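Microcompartments protein (Desulfitobacterium hafniense, PDB 3NWG) is probably a shell protein of a bacterial microcompartment, built from two BMC domains in one chain. Local coordinates at residues N11-G16 with G40-L45; I99-S104 with G133-V138. All coordinates share one frame; numbering follows the deposited sequence.

How the interactions relate
Interaction 1 joins the start of helix 13-26 to strand 42-48 in the first BMC domain. Interaction 2 pairs strands 96-102 and 136-142, the two central strands of the sheet in the second. Both are largely buried, but interaction 2 lies nearer the centre of the chain; at its end, Phe103 is exposed. Their chemistry differs. Residues 11-16 and 40-45 meet by van der Waals packing around one tyrosine, whereas residues 99-104 and 133-138 are joined by a ladder of four backbone hydrogen bonds. The two also meet between subunits: Glu101 of one subunit accepts a hydrogen bond from Ile13 N of its neighbour.

Interaction 1 (N11-G16 with G40-L45); sequences NSIARG and GKYIVL
Tyr42 packs its side chain against the first turn of helix 13-26. CB comes first and sits 3.5 Å from Ser12 O. That oxygen also accepts the bond from Gly16 N within the helix turn. CG, anti to the backbone N (chi1 -164°), lies 4.0 Å from Gly16 CA. From there the two sides of the ring part company. CD1 faces Ile13, 4.0 Å from its CA and 4.1 Å from its CG1. The two side chains cross at about a right angle. CD2 lies against the glycine, 3.5 Å from Gly16 CA, and CE2 continues along it to 3.7 Å from Gly16 O. Gly16 presents bare backbone here, and the ring lies close against it. Ile13 O lies over one face of the ring. At the tip, Tyr42 OH lies against a bound glycerol, probably from the crystallisation liquor, at a distance too short to be reliable. Apart from the ring, Ile13 CD1 reaches Gly40 O at 3.6 Å, and Val44 CG2 touches Gly16 O. Ile17 and Ala34 also pack on the tyrosine. The backbone N of Ile13, and more weakly that of Ala14, is bonded to Glu101 of a neighbouring subunit. Helix and strand are thus joined here by van der Waals packing of the tyrosine on helix backbone and on Ile13.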
# COMPACT_ATOMS: atom_id res chain seq x y z
N ASN A 11 -3.40 -25.06 -13.26
CA ASN A 11 -2.26 -24.62 -14.05
C ASN A 11 -2.35 -23.22 -14.70
O ASN A 11 -1.32 -22.63 -15.01
CB ASN A 11 -2.07 -25.63 -15.16
CG ASN A 11 -0.62 -25.83 -15.50
OD1 ASN A 11 0.28 -25.43 -14.74
ND2 ASN A 11 -0.39 -26.46 -16.65
N SER A 12 -3.54 -22.70 -14.94
CA SER A 12 -3.72 -21.38 -15.54
C SER A 12 -4.47 -20.44 -14.65
O SER A 12 -5.42 -20.83 -13.97
CB SER A 12 -4.58 -21.46 -16.80
OG SER A 12 -3.96 -22.23 -17.76
N ILE A 13 -4.09 -19.17 -14.70
CA ILE A 13 -4.98 -18.12 -14.21
C ILE A 13 -6.36 -18.22 -14.90
O ILE A 13 -7.39 -18.35 -14.23
CB ILE A 13 -4.35 -16.72 -14.37
CG1 ILE A 13 -3.19 -16.54 -13.36
CG2 ILE A 13 -5.40 -15.64 -14.15
CD1 ILE A 13 -1.81 -17.00 -13.84
N ALA A 14 -6.35 -18.22 -16.24
CA ALA A 14 -7.60 -18.24 -17.01
C ALA A 14 -8.54 -19.36 -16.54
O ALA A 14 -9.66 -19.09 -16.10
CB ALA A 14 -7.31 -18.36 -18.50
N ARG A 15 -8.05 -20.59 -16.59
CA ARG A 15 -8.77 -21.77 -16.11
C ARG A 15 -9.11 -21.73 -14.63
O ARG A 15 -10.17 -22.20 -14.23
CB ARG A 15 -7.97 -23.04 -16.39
CG ARG A 15 -7.84 -23.37 -17.86
CD ARG A 15 -9.17 -23.78 -18.48
NE ARG A 15 -8.96 -24.93 -19.36
CZ ARG A 15 -9.49 -26.14 -19.16
NH1 ARG A 15 -9.24 -27.13 -19.99
NH2 ARG A 15 -10.28 -26.35 -18.12
N GLY A 16 -8.21 -21.16 -13.83
CA GLY A 16 -8.41 -21.03 -12.40
C GLY A 16 -9.56 -20.10 -12.11
O GLY A 16 -10.36 -20.34 -11.20
N GLY A 40 2.79 -21.58 -12.56
CA GLY A 40 2.01 -20.36 -12.76
C GLY A 40 0.64 -20.60 -12.14
O GLY A 40 -0.37 -20.01 -12.55
N LYS A 41 0.64 -21.48 -11.12
CA LYS A 41 -0.54 -21.94 -10.40
C LYS A 41 -1.56 -20.87 -10.06
O LYS A 41 -1.22 -19.72 -9.81
CB LYS A 41 -0.12 -22.62 -9.09
CG LYS A 41 0.30 -24.06 -9.23
CD LYS A 41 1.35 -24.46 -8.16
CE LYS A 41 0.75 -24.69 -6.76
NZ LYS A 41 1.80 -25.06 -5.76
N TYR A 42 -2.81 -21.29 -10.04
CA TYR A 42 -3.89 -20.54 -9.46
C TYR A 42 -4.54 -21.46 -8.45
O TYR A 42 -4.74 -22.65 -8.72
CB TYR A 42 -4.90 -20.15 -10.53
CG TYR A 42 -5.85 -19.06 -10.11
CD1 TYR A 42 -5.50 -17.73 -10.24
CD2 TYR A 42 -7.11 -19.37 -9.58
CE1 TYR A 42 -6.36 -16.72 -9.86
CE2 TYR A 42 -7.98 -18.37 -9.21
CZ TYR A 42 -7.60 -17.04 -9.35
OH TYR A 42 -8.45 -16.03 -8.98
N ILE A 43 -4.86 -20.92 -7.29
CA ILE A 43 -5.45 -21.74 -6.25
C ILE A 43 -6.80 -21.19 -5.84
O ILE A 43 -7.02 -19.97 -5.83
CB ILE A 43 -4.51 -21.92 -5.00
CG1 ILE A 43 -4.48 -20.67 -4.11
CG2 ILE A 43 -3.11 -22.34 -5.41
CD1 ILE A 43 -5.17 -20.87 -2.77
N VAL A 44 -7.71 -22.10 -5.53
CA VAL A 44 -9.01 -21.72 -4.99
C VAL A 44 -9.25 -22.48 -3.71
O VAL A 44 -9.09 -23.70 -3.66
CB VAL A 44 -10.17 -21.94 -6.00
CG1 VAL A 44 -11.49 -21.43 -5.44
CG2 VAL A 44 -9.87 -21.25 -7.33
N LEU A 45 -9.60 -21.72 -2.68
CA LEU A 45 -9.96 -22.27 -1.39
C LEU A 45 -11.35 -21.79 -1.04
O LEU A 45 -11.67 -20.60 -1.14
CB LEU A 45 -9.00 -21.82 -0.30
CG LEU A 45 -7.60 -22.43 -0.24
CD1 LEU A 45 -6.73 -21.60 0.68
CD2 LEU A 45 -7.65 -23.86 0.25

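Interaction 2 (I99-S104 with G133-V138); sequences IIETFS and GGKSFV
Lys135 lays its side chain against Glu101 and Phe103, with the chain extended beyond CG. Its CD lies 3.2 Å from Glu101 OE2, and its CE packs 4.0 Å from Phe103 CE1. The charged ends of Lys135 and Glu101 stay beyond salt-bridge distance. Lys135 NZ makes a weak hydrogen bond to Asn11 O of a neighbouring subunit. Ser136 forms a hydrogen-bonded antiparallel pair with Thr102. Ser136 N to Thr102 O and Thr102 N to Ser136 O are each 3.0 Å, the first the straighter, with 165° at the hydrogen. Phe137 is a non-hydrogen-bonded partner of Glu101. The side chains of Phe137 and Ile99 lie side by side, pointing the same way, with Phe137 CD2 4.2 Å from Ile99 CG2. Val138 closes the ladder with Ile100: Ile100 N to Val138 O is 2.8 Å, and Val138 CG1 packs on Ile100 CB. Ser136 and Val138 face helix 105-117, touching Leu108 and Ala112 respectively. The pair lies at the middle of the four-stranded BMC sheet, between strands 122-127 and 164-170.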
# COMPACT_ATOMS: atom_id res chain seq x y z
N ILE A 99 5.95 -22.70 14.46
CA ILE A 99 5.83 -22.50 13.02
C ILE A 99 5.96 -23.85 12.31
O ILE A 99 6.93 -24.58 12.57
CB ILE A 99 6.91 -21.55 12.45
CG1 ILE A 99 7.02 -20.26 13.28
CG2 ILE A 99 6.63 -21.25 10.99
CD1 ILE A 99 8.29 -19.39 12.98
N ILE A 100 5.00 -24.17 11.45
CA ILE A 100 5.10 -25.34 10.58
C ILE A 100 5.13 -24.90 9.13
O ILE A 100 4.33 -24.06 8.72
CB ILE A 100 3.95 -26.35 10.80
CG1 ILE A 100 3.87 -26.74 12.27
CG2 ILE A 100 4.14 -27.58 9.90
CD1 ILE A 100 2.61 -27.48 12.64
N GLU A 101 6.02 -25.50 8.35
CA GLU A 101 6.23 -25.08 6.98
C GLU A 101 6.27 -26.33 6.09
O GLU A 101 7.08 -27.23 6.33
CB GLU A 101 7.51 -24.26 6.89
CG GLU A 101 7.92 -23.72 5.52
CD GLU A 101 9.40 -23.28 5.50
OE1 GLU A 101 10.11 -23.51 6.51
OE2 GLU A 101 9.87 -22.70 4.50
N THR A 102 5.38 -26.38 5.09
CA THR A 102 5.22 -27.54 4.21
C THR A 102 5.32 -27.14 2.74
O THR A 102 5.14 -25.96 2.39
CB THR A 102 3.84 -28.29 4.41
OG1 THR A 102 2.77 -27.46 3.98
CG2 THR A 102 3.60 -28.70 5.85
N PHE A 103 5.58 -28.15 1.90
CA PHE A 103 5.76 -28.00 0.46
C PHE A 103 4.45 -27.85 -0.34
O PHE A 103 4.48 -27.45 -1.51
CB PHE A 103 6.57 -29.20 -0.08
CG PHE A 103 8.06 -29.12 0.19
CD1 PHE A 103 8.84 -28.12 -0.41
CD2 PHE A 103 8.68 -30.05 1.02
CE1 PHE A 103 10.21 -28.04 -0.17
CE2 PHE A 103 10.07 -29.98 1.27
CZ PHE A 103 10.83 -28.97 0.68
N SER A 104 3.31 -28.17 0.28
CA SER A 104 2.01 -28.11 -0.40
C SER A 104 0.96 -27.46 0.49
O SER A 104 1.01 -27.58 1.72
CB SER A 104 1.56 -29.51 -0.80
OG SER A 104 0.74 -30.10 0.21
N GLY A 133 8.37 -20.64 -4.10
CA GLY A 133 8.66 -21.98 -3.60
C GLY A 133 7.46 -22.93 -3.67
O GLY A 133 7.61 -24.12 -3.99
N GLY A 134 6.27 -22.38 -3.40
CA GLY A 134 5.04 -23.17 -3.21
C GLY A 134 4.85 -23.49 -1.73
O GLY A 134 3.84 -24.09 -1.32
N LYS A 135 5.85 -23.08 -0.94
CA LYS A 135 5.91 -23.31 0.51
C LYS A 135 4.85 -22.51 1.24
O LYS A 135 4.65 -21.32 0.99
CB LYS A 135 7.30 -22.92 1.07
CG LYS A 135 8.45 -23.87 0.73
CD LYS A 135 9.76 -23.36 1.32
CE LYS A 135 10.93 -24.26 0.97
NZ LYS A 135 12.26 -23.63 1.23
N SER A 136 4.15 -23.18 2.14
CA SER A 136 3.16 -22.54 2.95
C SER A 136 3.58 -22.71 4.40
O SER A 136 4.39 -23.59 4.71
CB SER A 136 1.78 -23.17 2.68
OG SER A 136 1.45 -23.13 1.31
N PHE A 137 3.05 -21.87 5.29
CA PHE A 137 3.33 -22.03 6.70
C PHE A 137 2.24 -21.54 7.65
O PHE A 137 1.43 -20.68 7.31
CB PHE A 137 4.70 -21.46 7.08
CG PHE A 137 4.79 -19.97 7.03
CD1 PHE A 137 5.31 -19.33 5.90
CD2 PHE A 137 4.38 -19.20 8.13
CE1 PHE A 137 5.41 -17.94 5.87
CE2 PHE A 137 4.47 -17.81 8.10
CZ PHE A 137 4.99 -17.17 6.97
N VAL A 138 2.22 -22.14 8.85
CA VAL A 138 1.34 -21.74 9.93
C VAL A 138 2.16 -21.37 11.17
O VAL A 138 3.15 -22.03 11.47
CB VAL A 138 0.25 -22.83 10.24
CG1 VAL A 138 0.88 -24.14 10.66
CG2 VAL A 138 -0.74 -22.35 11.29